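PDB 4JGW: Ral guanine nucleotide dissociation stimulator-like 2, which probably acts as a guanine nucleotide exchange factor and is a putative effector of Ras and/or Rap, binding GTP-bound H-Ras and Rap1A in vitro. Local coordinates for residues T87-L92 against S123-S128; A91-V96 against S135-Q140; R99-E104 against L141-S146; V117-L122 against A164-N169. One frame throughout, in Å; residues are numbered along the deposited sequence.

Contact 1: residues T87-L92 against S123-S128; sequences TSTPAL and STWLAS
T89 and L92, one turn apart on helix 89-101, meet the indole of W125 from helix 108-128 inside the helical Ras exchanger motif (REM) domain, the N-terminal partner of the CDC25-homology domain in this fragment. The contact is apolar. W125 has CG anti to its backbone N (chi1 -172°), which carries the six-membered ring out to the first turn of the other helix. L92 CD2 lies 4.2 Å from the centroid of that ring, 30° off its normal, an off-centre CH-pi contact; its nearest ring atom is CH2 of W125 at 3.7 Å. T89 approaches the same ring obliquely with its methyl group. No hydrogen bond joins the segments, and the polar ends have partners close by: W125 NE1 bonds to D132, while T89 OG1 bonds to H83 and R84. The H83 ring also meets the indole edge-to-face. S88 is the N-cap of helix 89-101, where the backbone N of A91 makes a weak bond to S88 OG. The backbone of that first turn reaches the indole too, with T89 O 3.6 Å from W125 CH2, and the T89 methyl CG2 comes equally close, 3.6 Å from W125 CZ2.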
# COMPACT_ATOMS: atom_id res chain seq x y z
N THR A 87 1.93 -17.74 -5.60
CA THR A 87 2.92 -18.30 -6.51
C THR A 87 4.15 -17.39 -6.55
O THR A 87 4.38 -16.63 -5.61
CB THR A 87 2.32 -18.59 -7.94
OG1 THR A 87 3.30 -19.24 -8.76
CG2 THR A 87 1.84 -17.31 -8.64
N SER A 88 4.96 -17.48 -7.60
CA SER A 88 6.08 -16.56 -7.77
C SER A 88 6.14 -16.02 -9.20
O SER A 88 5.55 -16.60 -10.11
CB SER A 88 7.41 -17.23 -7.38
OG SER A 88 7.83 -18.16 -8.36
N THR A 89 6.85 -14.91 -9.36
CA THR A 89 7.03 -14.26 -10.66
C THR A 89 7.67 -15.17 -11.72
O THR A 89 7.16 -15.24 -12.84
CB THR A 89 7.79 -12.91 -10.52
OG1 THR A 89 6.99 -12.00 -9.78
CG2 THR A 89 8.11 -12.31 -11.88
N PRO A 90 8.77 -15.88 -11.37
CA PRO A 90 9.32 -16.81 -12.37
C PRO A 90 8.39 -17.99 -12.66
O PRO A 90 8.35 -18.48 -13.79
CB PRO A 90 10.63 -17.29 -11.74
CG PRO A 90 10.49 -17.01 -10.29
CD PRO A 90 9.63 -15.80 -10.18
N ALA A 91 7.64 -18.43 -11.65
CA ALA A 91 6.68 -19.52 -11.81
C ALA A 91 5.53 -19.13 -12.74
O ALA A 91 5.13 -19.92 -13.60
CB ALA A 91 6.15 -19.97 -10.46
N LEU A 92 5.01 -17.91 -12.58
CA LEU A 92 3.93 -17.40 -13.42
C LEU A 92 4.39 -17.14 -14.85
O LEU A 92 3.70 -17.48 -15.80
CB LEU A 92 3.32 -16.13 -12.80
CG LEU A 92 2.09 -15.50 -13.47
CD1 LEU A 92 0.91 -16.47 -13.49
CD2 LEU A 92 1.70 -14.21 -12.76
N SER A 123 3.29 -6.75 -21.05
CA SER A 123 3.55 -5.31 -21.08
C SER A 123 2.87 -4.60 -19.91
O SER A 123 3.49 -3.77 -19.25
CB SER A 123 3.14 -4.69 -22.43
OG SER A 123 1.76 -4.91 -22.70
N THR A 124 1.61 -4.94 -19.66
CA THR A 124 0.87 -4.41 -18.51
C THR A 124 1.56 -4.78 -17.19
O THR A 124 1.75 -3.93 -16.32
CB THR A 124 -0.61 -4.87 -18.51
OG1 THR A 124 -1.25 -4.41 -19.70
CG2 THR A 124 -1.36 -4.32 -17.30
N TRP A 125 1.95 -6.05 -17.07
CA TRP A 125 2.68 -6.57 -15.90
C TRP A 125 3.97 -5.80 -15.64
O TRP A 125 4.23 -5.37 -14.51
CB TRP A 125 2.97 -8.07 -16.08
CG TRP A 125 3.53 -8.80 -14.88
CD1 TRP A 125 3.74 -8.30 -13.63
CD2 TRP A 125 3.92 -10.18 -14.83
NE1 TRP A 125 4.26 -9.27 -12.81
CE2 TRP A 125 4.37 -10.44 -13.52
CE3 TRP A 125 3.93 -11.22 -15.77
CZ2 TRP A 125 4.84 -11.69 -13.12
CZ3 TRP A 125 4.40 -12.47 -15.37
CH2 TRP A 125 4.84 -12.70 -14.06
N LEU A 126 4.76 -5.61 -16.70
CA LEU A 126 6.03 -4.90 -16.60
C LEU A 126 5.84 -3.42 -16.27
O LEU A 126 6.58 -2.86 -15.46
CB LEU A 126 6.83 -5.07 -17.90
CG LEU A 126 8.20 -4.40 -18.04
CD1 LEU A 126 9.19 -4.88 -16.97
CD2 LEU A 126 8.75 -4.66 -19.43
N ALA A 127 4.84 -2.80 -16.90
CA ALA A 127 4.53 -1.40 -16.65
C ALA A 127 3.99 -1.18 -15.24
O ALA A 127 4.39 -0.22 -14.56
CB ALA A 127 3.54 -0.88 -17.69
N SER A 128 3.11 -2.06 -14.79
CA SER A 128 2.52 -1.97 -13.45
C SER A 128 3.50 -2.35 -12.34
O SER A 128 3.58 -1.65 -11.33
CB SER A 128 1.26 -2.85 -13.35
OG SER A 128 0.25 -2.40 -14.23

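Contact 2: residues A91-V96 against S135-Q140; sequences ALFGLV and SEVKGQ
The ring of F93 presents one face to the side chain of Q140 and its edge to the CG1 methyl of V137. Q140 CB stands over that face, 4.1 Å from the ring centroid and 23° off the normal, a CH-pi contact displaced toward the rim. The Q140 amide is turned only 20° from the ring plane, but the aliphatic part of the side chain does the touching. V137 crosses F93 at about a right angle: its methyl CG1 lies in the plane of the ring, and its CB is 3.8 Å from F93 CD1. F93 is brought to this side by a first torsion of -156°, which swings the ring away from the main-chain nitrogen. Q140 instead bends at its second torsion, and its CG comes to 3.7 Å from G94 N. With no side chain on G94, the two backbones come close, CA of G94 to CA of Q140 being 5.6 Å. V137 is the N-cap residue of helix 138-151 and also packs on T89 and P90, so the contact joins the start of that helix to the first half of helix 89-101. Helix 108-128 adds L122 against F93, and helix 56-63 meets L92 and L95.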
# COMPACT_ATOMS: atom_id res chain seq x y z
N ALA A 91 7.64 -18.43 -11.65
CA ALA A 91 6.68 -19.52 -11.81
C ALA A 91 5.53 -19.13 -12.74
O ALA A 91 5.13 -19.92 -13.60
CB ALA A 91 6.15 -19.97 -10.46
N LEU A 92 5.01 -17.91 -12.58
CA LEU A 92 3.93 -17.40 -13.42
C LEU A 92 4.39 -17.14 -14.85
O LEU A 92 3.70 -17.48 -15.80
CB LEU A 92 3.32 -16.13 -12.80
CG LEU A 92 2.09 -15.50 -13.47
CD1 LEU A 92 0.91 -16.47 -13.49
CD2 LEU A 92 1.70 -14.21 -12.76
N PHE A 93 5.57 -16.53 -14.98
CA PHE A 93 6.21 -16.28 -16.27
C PHE A 93 6.43 -17.60 -17.01
O PHE A 93 6.18 -17.68 -18.22
CB PHE A 93 7.55 -15.57 -16.06
CG PHE A 93 8.03 -14.76 -17.24
CD1 PHE A 93 9.05 -13.83 -17.07
CD2 PHE A 93 7.48 -14.92 -18.50
CE1 PHE A 93 9.51 -13.07 -18.14
CE2 PHE A 93 7.93 -14.16 -19.58
CZ PHE A 93 8.95 -13.24 -19.40
N GLY A 94 6.89 -18.61 -16.29
CA GLY A 94 7.12 -19.95 -16.85
C GLY A 94 5.86 -20.60 -17.39
O GLY A 94 5.88 -21.21 -18.46
N LEU A 95 4.76 -20.47 -16.64
CA LEU A 95 3.47 -21.03 -17.05
C LEU A 95 2.86 -20.30 -18.24
O LEU A 95 2.11 -20.89 -19.02
CB LEU A 95 2.49 -21.05 -15.87
CG LEU A 95 2.84 -22.00 -14.72
CD1 LEU A 95 2.07 -21.61 -13.48
CD2 LEU A 95 2.59 -23.45 -15.08
N VAL A 96 3.18 -19.01 -18.37
CA VAL A 96 2.80 -18.24 -19.56
C VAL A 96 3.57 -18.76 -20.77
O VAL A 96 2.99 -19.00 -21.83
CB VAL A 96 3.04 -16.72 -19.36
CG1 VAL A 96 2.93 -15.96 -20.68
CG2 VAL A 96 2.06 -16.15 -18.34
N SER A 135 16.87 -10.85 -12.30
CA SER A 135 17.78 -11.90 -12.77
C SER A 135 17.12 -13.28 -12.71
O SER A 135 17.50 -14.18 -13.47
CB SER A 135 19.06 -11.89 -11.94
OG SER A 135 19.89 -13.01 -12.25
N GLU A 136 16.15 -13.43 -11.82
CA GLU A 136 15.46 -14.71 -11.59
C GLU A 136 14.59 -15.17 -12.76
O GLU A 136 14.28 -16.36 -12.87
CB GLU A 136 14.62 -14.63 -10.32
CG GLU A 136 15.43 -14.56 -9.02
CD GLU A 136 14.55 -14.39 -7.79
OE1 GLU A 136 13.42 -13.88 -7.92
OE2 GLU A 136 15.02 -14.75 -6.68
N VAL A 137 14.20 -14.24 -13.62
CA VAL A 137 13.35 -14.56 -14.77
C VAL A 137 14.13 -14.63 -16.09
O VAL A 137 13.56 -14.49 -17.18
CB VAL A 137 12.14 -13.58 -14.91
CG1 VAL A 137 11.17 -13.76 -13.75
CG2 VAL A 137 12.61 -12.13 -15.01
N LYS A 138 15.44 -14.87 -15.98
CA LYS A 138 16.33 -14.92 -17.14
C LYS A 138 16.00 -16.07 -18.10
O LYS A 138 15.90 -15.86 -19.31
CB LYS A 138 17.80 -15.02 -16.69
N GLY A 139 15.82 -17.27 -17.55
CA GLY A 139 15.49 -18.45 -18.33
C GLY A 139 14.13 -18.37 -19.00
O GLY A 139 13.97 -18.81 -20.15
N GLN A 140 13.16 -17.81 -18.29
CA GLN A 140 11.80 -17.63 -18.81
C GLN A 140 11.75 -16.58 -19.91
O GLN A 140 10.90 -16.65 -20.80
CB GLN A 140 10.83 -17.26 -17.68
CG GLN A 140 10.51 -18.40 -16.71
CD GLN A 140 11.51 -18.52 -15.57
OE1 GLN A 140 12.54 -17.84 -15.54
NE2 GLN A 140 11.21 -19.40 -14.62

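Contact 3: residues R99-E104 against L141-S146; sequences RLEALE and LDRLES
The carboxylate of E101 and the guanidinium of R143 are turned 69° apart, so they do not pair as two flat groups side by side. E101 OE2 reaches the guanidinium obliquely, at neither a face nor an edge, and forms a salt bridge with R143 NE at 3.4 Å. The same oxygen lies against the aliphatic part of the arginine, 3.2 Å from R143 CG. A second flat group, the R99 guanidinium, has L103 CD1 over the centre of one face, 3.8 Å above the plane, a contact within its own segment. E101 and R143 cross at about a right angle, the glutamate chain extended beyond CG and the arginine straight from CG to NE. R143 NH2 has its stronger partner in D98, a salt bridge, so the arginine probably divides its charge between the two acids. A water bridges the two helices, donating to E101 OE2 at 2.6 Å and to the backbone R143 O at 2.7 Å. On the buried side L100 CD1 touches L144 CD1 at 3.9 Å. L100 and L144 cross obliquely here and pack further on helix 108-128, through T115 and A118 for L100 and L122 for L144. The contact thus joins the end of helix 89-101 to the middle of helix 138-151, with E145 reaching helix 164-172 through a salt bridge to R171.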
# COMPACT_ATOMS: atom_id res chain seq x y z
N ARG A 99 2.17 -22.18 -21.72
CA ARG A 99 0.92 -22.07 -22.46
C ARG A 99 1.14 -21.69 -23.93
O ARG A 99 0.46 -22.21 -24.81
CB ARG A 99 -0.03 -21.08 -21.76
CG ARG A 99 -1.36 -20.81 -22.48
CD ARG A 99 -2.24 -22.05 -22.57
NE ARG A 99 -3.45 -21.79 -23.36
CZ ARG A 99 -4.32 -22.72 -23.75
NH1 ARG A 99 -4.13 -24.00 -23.43
NH2 ARG A 99 -5.38 -22.37 -24.46
N LEU A 100 2.10 -20.80 -24.17
CA LEU A 100 2.45 -20.39 -25.53
C LEU A 100 3.11 -21.52 -26.32
O LEU A 100 2.86 -21.67 -27.51
CB LEU A 100 3.35 -19.15 -25.51
CG LEU A 100 2.76 -17.81 -25.04
CD1 LEU A 100 3.86 -16.79 -24.82
CD2 LEU A 100 1.72 -17.28 -26.03
N GLU A 101 3.95 -22.30 -25.64
CA GLU A 101 4.65 -23.43 -26.25
C GLU A 101 3.71 -24.57 -26.65
O GLU A 101 3.88 -25.19 -27.70
CB GLU A 101 5.74 -23.97 -25.31
CG GLU A 101 7.01 -23.13 -25.30
CD GLU A 101 7.91 -23.45 -24.12
OE1 GLU A 101 7.69 -24.47 -23.44
OE2 GLU A 101 8.86 -22.67 -23.89
N ALA A 102 2.71 -24.83 -25.81
CA ALA A 102 1.70 -25.86 -26.09
C ALA A 102 0.71 -25.39 -27.16
O ALA A 102 -0.28 -26.08 -27.46
CB ALA A 102 0.97 -26.25 -24.82
N LEU A 103 0.98 -24.23 -27.74
CA LEU A 103 0.09 -23.60 -28.70
C LEU A 103 0.80 -23.30 -30.02
O LEU A 103 0.24 -22.63 -30.90
CB LEU A 103 -0.49 -22.32 -28.09
CG LEU A 103 -2.01 -22.17 -28.03
CD1 LEU A 103 -2.63 -23.20 -27.09
CD2 LEU A 103 -2.37 -20.78 -27.59
N GLU A 104 2.02 -23.82 -30.16
CA GLU A 104 2.82 -23.63 -31.37
C GLU A 104 2.32 -24.44 -32.57
O GLU A 104 2.56 -24.07 -33.72
CB GLU A 104 4.29 -23.95 -31.10
CG GLU A 104 5.08 -22.78 -30.51
CD GLU A 104 6.51 -23.14 -30.17
OE1 GLU A 104 6.73 -23.86 -29.17
OE2 GLU A 104 7.42 -22.70 -30.90
N LEU A 141 12.66 -15.60 -19.84
CA LEU A 141 12.78 -14.56 -20.86
C LEU A 141 13.30 -15.17 -22.17
O LEU A 141 12.76 -14.88 -23.24
CB LEU A 141 13.72 -13.45 -20.38
CG LEU A 141 13.45 -11.99 -20.78
CD1 LEU A 141 14.35 -11.06 -19.97
CD2 LEU A 141 13.63 -11.73 -22.27
N ASP A 142 14.34 -15.99 -22.06
CA ASP A 142 14.90 -16.71 -23.22
C ASP A 142 13.86 -17.68 -23.79
O ASP A 142 13.79 -17.88 -25.00
CB ASP A 142 16.16 -17.48 -22.82
CG ASP A 142 17.24 -16.58 -22.23
OD1 ASP A 142 17.25 -15.36 -22.51
OD2 ASP A 142 18.09 -17.10 -21.47
N ARG A 143 13.07 -18.27 -22.90
CA ARG A 143 11.97 -19.16 -23.26
C ARG A 143 10.91 -18.42 -24.08
O ARG A 143 10.30 -18.99 -24.98
CB ARG A 143 11.34 -19.71 -21.98
CG ARG A 143 10.93 -21.17 -22.02
CD ARG A 143 10.25 -21.54 -20.72
NE ARG A 143 9.88 -22.94 -20.65
CZ ARG A 143 9.23 -23.50 -19.63
NH1 ARG A 143 8.87 -22.77 -18.58
NH2 ARG A 143 8.94 -24.80 -19.66
N LEU A 144 10.71 -17.14 -23.76
CA LEU A 144 9.72 -16.31 -24.45
C LEU A 144 10.21 -15.83 -25.82
O LEU A 144 9.50 -15.98 -26.82
CB LEU A 144 9.31 -15.11 -23.58
CG LEU A 144 8.41 -14.03 -24.21
CD1 LEU A 144 7.00 -14.55 -24.47
CD2 LEU A 144 8.37 -12.80 -23.33
N GLU A 145 11.41 -15.25 -25.86
CA GLU A 145 11.91 -14.64 -27.10
C GLU A 145 12.34 -15.66 -28.16
O GLU A 145 12.35 -15.35 -29.35
CB GLU A 145 13.00 -13.59 -26.82
CG GLU A 145 14.43 -14.11 -26.70
CD GLU A 145 15.46 -12.99 -26.68
OE1 GLU A 145 15.52 -12.25 -25.67
OE2 GLU A 145 16.20 -12.84 -27.67
N SER A 146 12.67 -16.88 -27.72
CA SER A 146 12.93 -17.98 -28.64
C SER A 146 11.63 -18.47 -29.27
O SER A 146 11.62 -18.93 -30.41
CB SER A 146 13.66 -19.13 -27.94
OG SER A 146 12.83 -19.76 -26.99
O HOH W 1 10.17 -21.51 -25.83

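Contact 4: residues V117-L122 against A164-N169; sequences VAISVL and ADLIRN
The first torsion of L166 is trans (176°), which sends both methyls toward helix 108-128, where I119 and L122 stand one turn apart. I119 turns twice, at chi1 -61° and chi2 -55°, and this fold of its chain brings CD1 to 3.7 Å from L166 CD2. That leucine methyl also rests 3.7 Å from the backbone oxygen I119 O and 3.9 Å from L122 CB. The other branch of L166, CD1, reaches the next turn of helix 108-128, 3.9 Å from the carbonyl carbon of L122. One leucine thus packs against two side chains and against the backbone carbonyls of I119 and L122, and no hydrogen bond crosses. Within segment 164-169, D165 and R168 form a salt bridge, OD1 of D165 to NH2 of R168 being 2.8 Å; the aspartate oxygen lies in the guanidinium plane but is met from above its own carboxylate. I119 and I167 both also touch L148 of helix 138-151. The CA atoms of I119 and L166 are 7.4 Å apart. Helices 108-128 and 164-172 pack side by side here, running in the same general direction, as neighbours in the helical bundle of the REM domain.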
# COMPACT_ATOMS: atom_id res chain seq x y z
N VAL A 117 -2.31 -11.46 -26.85
CA VAL A 117 -2.80 -11.32 -25.48
C VAL A 117 -1.64 -11.43 -24.49
O VAL A 117 -1.56 -10.65 -23.54
CB VAL A 117 -3.92 -12.34 -25.14
CG1 VAL A 117 -4.47 -12.10 -23.74
CG2 VAL A 117 -5.05 -12.26 -26.16
N ALA A 118 -0.74 -12.38 -24.74
CA ALA A 118 0.44 -12.58 -23.89
C ALA A 118 1.35 -11.36 -23.88
O ALA A 118 1.79 -10.92 -22.81
CB ALA A 118 1.20 -13.83 -24.31
N ILE A 119 1.63 -10.81 -25.06
CA ILE A 119 2.41 -9.57 -25.20
C ILE A 119 1.74 -8.43 -24.43
O ILE A 119 2.41 -7.68 -23.71
CB ILE A 119 2.60 -9.17 -26.70
CG1 ILE A 119 3.36 -10.25 -27.49
CG2 ILE A 119 3.28 -7.80 -26.83
CD1 ILE A 119 4.71 -10.67 -26.91
N SER A 120 0.42 -8.31 -24.58
CA SER A 120 -0.36 -7.28 -23.88
C SER A 120 -0.33 -7.45 -22.36
O SER A 120 -0.17 -6.46 -21.63
CB SER A 120 -1.80 -7.26 -24.40
OG SER A 120 -2.60 -6.38 -23.65
N VAL A 121 -0.49 -8.68 -21.89
CA VAL A 121 -0.45 -8.99 -20.46
C VAL A 121 0.93 -8.73 -19.85
O VAL A 121 1.04 -8.13 -18.78
CB VAL A 121 -0.92 -10.45 -20.18
CG1 VAL A 121 -0.46 -10.93 -18.80
CG2 VAL A 121 -2.44 -10.55 -20.31
N LEU A 122 1.98 -9.17 -20.55
CA LEU A 122 3.35 -8.99 -20.09
C LEU A 122 3.78 -7.53 -20.08
O LEU A 122 4.54 -7.11 -19.20
CB LEU A 122 4.33 -9.85 -20.90
CG LEU A 122 4.27 -11.37 -20.69
CD1 LEU A 122 4.92 -12.10 -21.86
CD2 LEU A 122 4.90 -11.80 -19.37
N ALA A 164 8.69 -6.35 -29.97
CA ALA A 164 10.11 -6.02 -30.00
C ALA A 164 10.51 -5.14 -28.82
O ALA A 164 11.54 -5.37 -28.18
CB ALA A 164 10.47 -5.34 -31.32
N ASP A 165 9.68 -4.14 -28.53
CA ASP A 165 9.91 -3.23 -27.41
C ASP A 165 9.75 -3.92 -26.05
O ASP A 165 10.43 -3.55 -25.09
CB ASP A 165 8.98 -2.01 -27.49
CG ASP A 165 9.50 -0.95 -28.46
OD1 ASP A 165 10.00 0.08 -27.98
OD2 ASP A 165 9.40 -1.16 -29.69
N LEU A 166 8.87 -4.91 -25.98
CA LEU A 166 8.63 -5.67 -24.75
C LEU A 166 9.88 -6.44 -24.32
O LEU A 166 10.25 -6.41 -23.15
CB LEU A 166 7.43 -6.61 -24.90
CG LEU A 166 7.09 -7.56 -23.75
CD1 LEU A 166 6.73 -6.81 -22.47
CD2 LEU A 166 5.97 -8.51 -24.14
N ILE A 167 10.51 -7.13 -25.28
CA ILE A 167 11.72 -7.90 -25.01
C ILE A 167 12.85 -6.98 -24.54
O ILE A 167 13.52 -7.28 -23.55
CB ILE A 167 12.17 -8.72 -26.25
CG1 ILE A 167 11.01 -9.58 -26.78
CG2 ILE A 167 13.38 -9.61 -25.91
CD1 ILE A 167 11.14 -9.96 -28.25
N ARG A 168 13.04 -5.87 -25.25
CA ARG A 168 14.04 -4.86 -24.90
C ARG A 168 13.83 -4.32 -23.48
O ARG A 168 14.79 -4.19 -22.72
CB ARG A 168 14.02 -3.71 -25.92
CG ARG A 168 14.98 -2.57 -25.62
CD ARG A 168 14.96 -1.51 -26.71
NE ARG A 168 13.67 -0.82 -26.81
CZ ARG A 168 13.40 0.36 -26.27
NH1 ARG A 168 14.33 1.02 -25.57
NH2 ARG A 168 12.20 0.90 -26.42
N ASN A 169 12.58 -4.02 -23.14
CA ASN A 169 12.23 -3.52 -21.81
C ASN A 169 12.40 -4.58 -20.72
O ASN A 169 12.77 -4.25 -19.59
CB ASN A 169 10.80 -2.96 -21.80
CG ASN A 169 10.68 -1.65 -22.57
OD1 ASN A 169 11.52 -0.76 -22.45
ND2 ASN A 169 9.61 -1.52 -23.34

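How the contacts relate
All four contacts lie in the REM domain, on the same side of the chain's centre, and join helices 89-101, 108-128, 138-151 and 164-172. Contacts 1 and 2 start from the same stretch of helix 89-101, sharing A91 and L92, with centres about 9 Å apart; in every other pair the segments alternate along the chain, so the helices interleave in one bundle. Contacts 1 and 4 share helix 108-128, their centres about 11 Å apart; contacts 2 and 3 share helices 89-101 and 138-151. Contacts 1 and 3 lie farthest apart, about 15 Å between centres, and do not touch. L122 links contact 4 to contacts 2 and 3, so one apolar core runs through the bundle.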